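Local coordinates for protein N-formylglutamate amidohydrolase (PDB 2Q7S) that binds a zinc ion and probably acts as a hydrolase of the N-formylglutamate amidohydrolase family, at residues A75-R79 / V80-P84. Numbering follows the deposited sequence. Where two conformers were deposited one is given.
Sequences ATFPR and VYIDP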
ATOM      1  N   ALA A  75      -3.192   0.848   7.952  1.00 15.41           N
ATOM      2  CA  ALA A  75      -3.587   2.208   8.375  1.00 16.66           C
ATOM      3  C   ALA A  75      -5.087   2.363   8.660  1.00 13.53           C
ATOM      4  O   ALA A  75      -5.925   1.827   7.933  1.00 15.01           O
ATOM      5  CB  ALA A  75      -3.170   3.248   7.336  1.00 13.53           C
ATOM      6  N   THR A  76      -5.442   3.090   9.710  1.00 14.85           N
ATOM      7  CA  THR A  76      -6.861   3.328  10.010  1.00 16.46           C
ATOM      8  C   THR A  76      -7.275   4.738   9.529  1.00 17.03           C
ATOM      9  O   THR A  76      -8.450   5.022   9.316  1.00 18.93           O
ATOM     10  CB  THR A  76      -7.206   3.168  11.524  1.00 17.63           C
ATOM     11  OG1 THR A  76      -6.344   3.988  12.276  1.00 17.36           O
ATOM     12  CG2 THR A  76      -7.053   1.725  12.039  1.00 12.80           C
ATOM     13  N   PHE A  77      -6.287   5.603   9.345  1.00 19.16           N
ATOM     14  CA  PHE A  77      -6.513   6.935   8.815  1.00 18.11           C
ATOM     15  C   PHE A  77      -6.522   6.875   7.300  1.00 17.28           C
ATOM     16  O   PHE A  77      -5.904   5.971   6.722  1.00 13.06           O
ATOM     17  CB  PHE A  77      -5.452   7.908   9.283  1.00 15.97           C
ATOM     18  CG  PHE A  77      -4.066   7.461   9.021  1.00 21.69           C
ATOM     19  CD1 PHE A  77      -3.412   6.629   9.955  1.00 17.27           C
ATOM     20  CD2 PHE A  77      -3.393   7.839   7.860  1.00 11.84           C
ATOM     21  CE1 PHE A  77      -2.196   6.150   9.732  1.00 16.19           C
ATOM     22  CE2 PHE A  77      -2.113   7.371   7.657  1.00 10.98           C
ATOM     23  CZ  PHE A  77      -1.506   6.555   8.585  1.00 20.12           C
ATOM     24  N   PRO A  78      -7.148   7.874   6.652  1.00 15.71           N
ATOM     25  CA  PRO A  78      -7.219   7.831   5.207  1.00 15.08           C
ATOM     26  C   PRO A  78      -5.944   8.345   4.557  1.00 14.33           C
ATOM     27  O   PRO A  78      -5.326   9.322   5.031  1.00 11.84           O
ATOM     28  CB  PRO A  78      -8.435   8.713   4.876  1.00 15.07           C
ATOM     29  CG  PRO A  78      -8.928   9.281   6.225  1.00 19.11           C
ATOM     30  CD  PRO A  78      -7.810   9.087   7.181  1.00 18.96           C
ATOM     31  N   ARG A  79      -5.553   7.699   3.461  1.00 12.21           N
ATOM     32  CA  ARG A  79      -4.372   8.116   2.730  1.00 13.45           C
ATOM     33  C   ARG A  79      -4.479   9.513   2.131  1.00 15.39           C
ATOM     34  O   ARG A  79      -3.430  10.120   1.869  1.00 14.09           O
ATOM     35  CB  ARG A  79      -3.993   7.099   1.651  1.00 13.81           C
ATOM     36  CG  ARG A  79      -4.914   7.001   0.508  1.00 14.65           C
ATOM     37  CD  ARG A  79      -4.530   7.905  -0.626  1.00 24.59           C
ATOM     38  NE  ARG A  79      -3.353   7.520  -1.387  1.00 22.62           N
ATOM     39  CZ  ARG A  79      -3.327   6.807  -2.512  1.00 30.39           C
ATOM     40  NH1 ARG A  79      -4.427   6.299  -3.036  1.00 40.76           N
ATOM     41  NH2 ARG A  79      -2.172   6.594  -3.116  1.00 30.75           N
ATOM     42  N   VAL A  80      -5.727   9.969   1.861  1.00 14.75           N
ATOM     43  CA  VAL A  80      -5.998  11.325   1.388  0.50 16.61           C
ATOM     44  C   VAL A  80      -5.793  12.374   2.489  1.00 16.19           C
ATOM     45  O   VAL A  80      -5.749  13.577   2.205  1.00 17.86           O
ATOM     46  CB  VAL A  80      -7.430  11.463   0.821  0.50 15.85           C
ATOM     47  CG1 VAL A  80      -7.703  12.903   0.432  0.50 17.89           C
ATOM     48  CG2 VAL A  80      -7.617  10.525  -0.380  0.50 16.14           C
ATOM     49  N   TYR A  81      -5.686  11.919   3.735  1.00 15.71           N
ATOM     50  CA  TYR A  81      -5.337  12.771   4.880  1.00 16.01           C
ATOM     51  C   TYR A  81      -3.829  12.868   5.054  1.00 17.25           C
ATOM     52  O   TYR A  81      -3.245  13.970   5.110  1.00 14.45           O
ATOM     53  CB  TYR A  81      -5.982  12.222   6.128  1.00 13.56           C
ATOM     54  CG  TYR A  81      -5.776  13.017   7.396  1.00 18.43           C
ATOM     55  CD1 TYR A  81      -6.452  14.225   7.610  1.00 15.62           C
ATOM     56  CD2 TYR A  81      -4.947  12.541   8.408  1.00 18.81           C
ATOM     57  CE1 TYR A  81      -6.311  14.928   8.799  1.00 17.82           C
ATOM     58  CE2 TYR A  81      -4.766  13.271   9.585  1.00 21.40           C
ATOM     59  CZ  TYR A  81      -5.470  14.437   9.790  1.00 16.18           C
ATOM     60  OH  TYR A  81      -5.323  15.140  10.967  1.00 20.88           O
ATOM     61  N   ILE A  82      -3.186  11.710   5.158  1.00 13.67           N
ATOM     62  CA  ILE A  82      -1.768  11.620   4.955  1.00 13.16           C
ATOM     63  C   ILE A  82      -1.451  10.247   4.427  1.00 11.91           C
ATOM     64  O   ILE A  82      -2.061   9.265   4.834  1.00 11.38           O
ATOM     65  CB  ILE A  82      -0.981  11.984   6.221  1.00 16.49           C
ATOM     66  CG1 ILE A  82       0.520  12.036   5.916  1.00 11.96           C
ATOM     67  CG2 ILE A  82      -1.351  11.091   7.413  1.00 12.90           C
ATOM     68  CD1 ILE A  82       1.373  12.709   7.097  1.00  9.01           C
ATOM     69  N   ASP A  83      -0.534  10.189   3.478  1.00 12.73           N
ATOM     70  CA  ASP A  83      -0.284   8.961   2.717  1.00 14.61           C
ATOM     71  C   ASP A  83       1.000   8.319   3.220  1.00 15.00           C
ATOM     72  O   ASP A  83       2.070   8.803   2.870  1.00 14.32           O
ATOM     73  CB  ASP A  83      -0.113   9.287   1.251  1.00 13.68           C
ATOM     74  CG  ASP A  83       0.005   8.073   0.395  1.00 15.93           C
ATOM     75  OD1 ASP A  83       0.332   6.981   0.915  1.00 16.04           O
ATOM     76  OD2 ASP A  83      -0.270   8.205  -0.818  1.00 14.67           O
ATOM     77  N   PRO A  84       0.892   7.201   3.975  1.00 15.25           N
ATOM     78  CA  PRO A  84       2.117   6.580   4.469  1.00 18.29           C
ATOM     79  C   PRO A  84       3.069   5.992   3.432  1.00 15.56           C
ATOM     80  O   PRO A  84       4.179   5.661   3.818  1.00 17.31           O
ATOM     81  CB  PRO A  84       1.621   5.463   5.397  1.00 18.84           C
ATOM     82  CG  PRO A  84       0.174   5.599   5.487  1.00 16.44           C
ATOM     83  CD  PRO A  84      -0.299   6.445   4.396  1.00 13.31           C
TER
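Arg79 and Asp83, four residues apart round a buried turn, illustrate how a tight loop can tie an arginine to the second shell of a metal site. Followed outward from CB, the Arg79 side chain first doubles back on its own backbone: chi1 of 69° sets CG between the backbone N and the carbonyl carbon, and CB, CG and CD all pack close to Val80 N. CD also brushes Val80 CG2 at 4.1 Å. Further bends bring NE to Asp83 OD2, 3.2 Å away, in a salt bridge whose hydrogen bond is nearly straight (162° at the hydrogen). The oxygen lies in the guanidinium plane, yet NE meets it from above the carboxylate plane, the two planes standing 81° apart. NH2 adds a weak bond to the same oxygen, while NH1 turns to Gly53 O. The other carboxylate oxygen, Asp83 OD1, accepts from the zinc ligand His32 through NE2 and from Asn85 N, so this aspartate probably orients and polarises the histidine.

Within the same turn, the backbone closes on Pro78 O: Tyr81 N, at 2.9 Å, makes 78-81 a type I beta turn, and Ile82 N extends it with an i+4 bond of 3.2 Å. The Ile82 donor lies in the carbonyl plane, whereas that of Tyr81 stands well above it. The Phe77 ring packs against the far end of the turn: Ile82 O sits at its edge, 3.4 Å from CE2, and Pro84 CG approaches the same CE2 to 3.6 Å.

The turn follows strand 71-75 of the mixed sheet. Ile82 and Pro84 rest on helix 134-163, where the Tyr81 ring makes a cation-pi contact with Arg140 and an edge-to-face one with Tyr144, while Arg79 and Asp83 face the zinc site, the Arg79 side chain about 4 Å (nearest atoms) from the ion and close to its ligand Asp55.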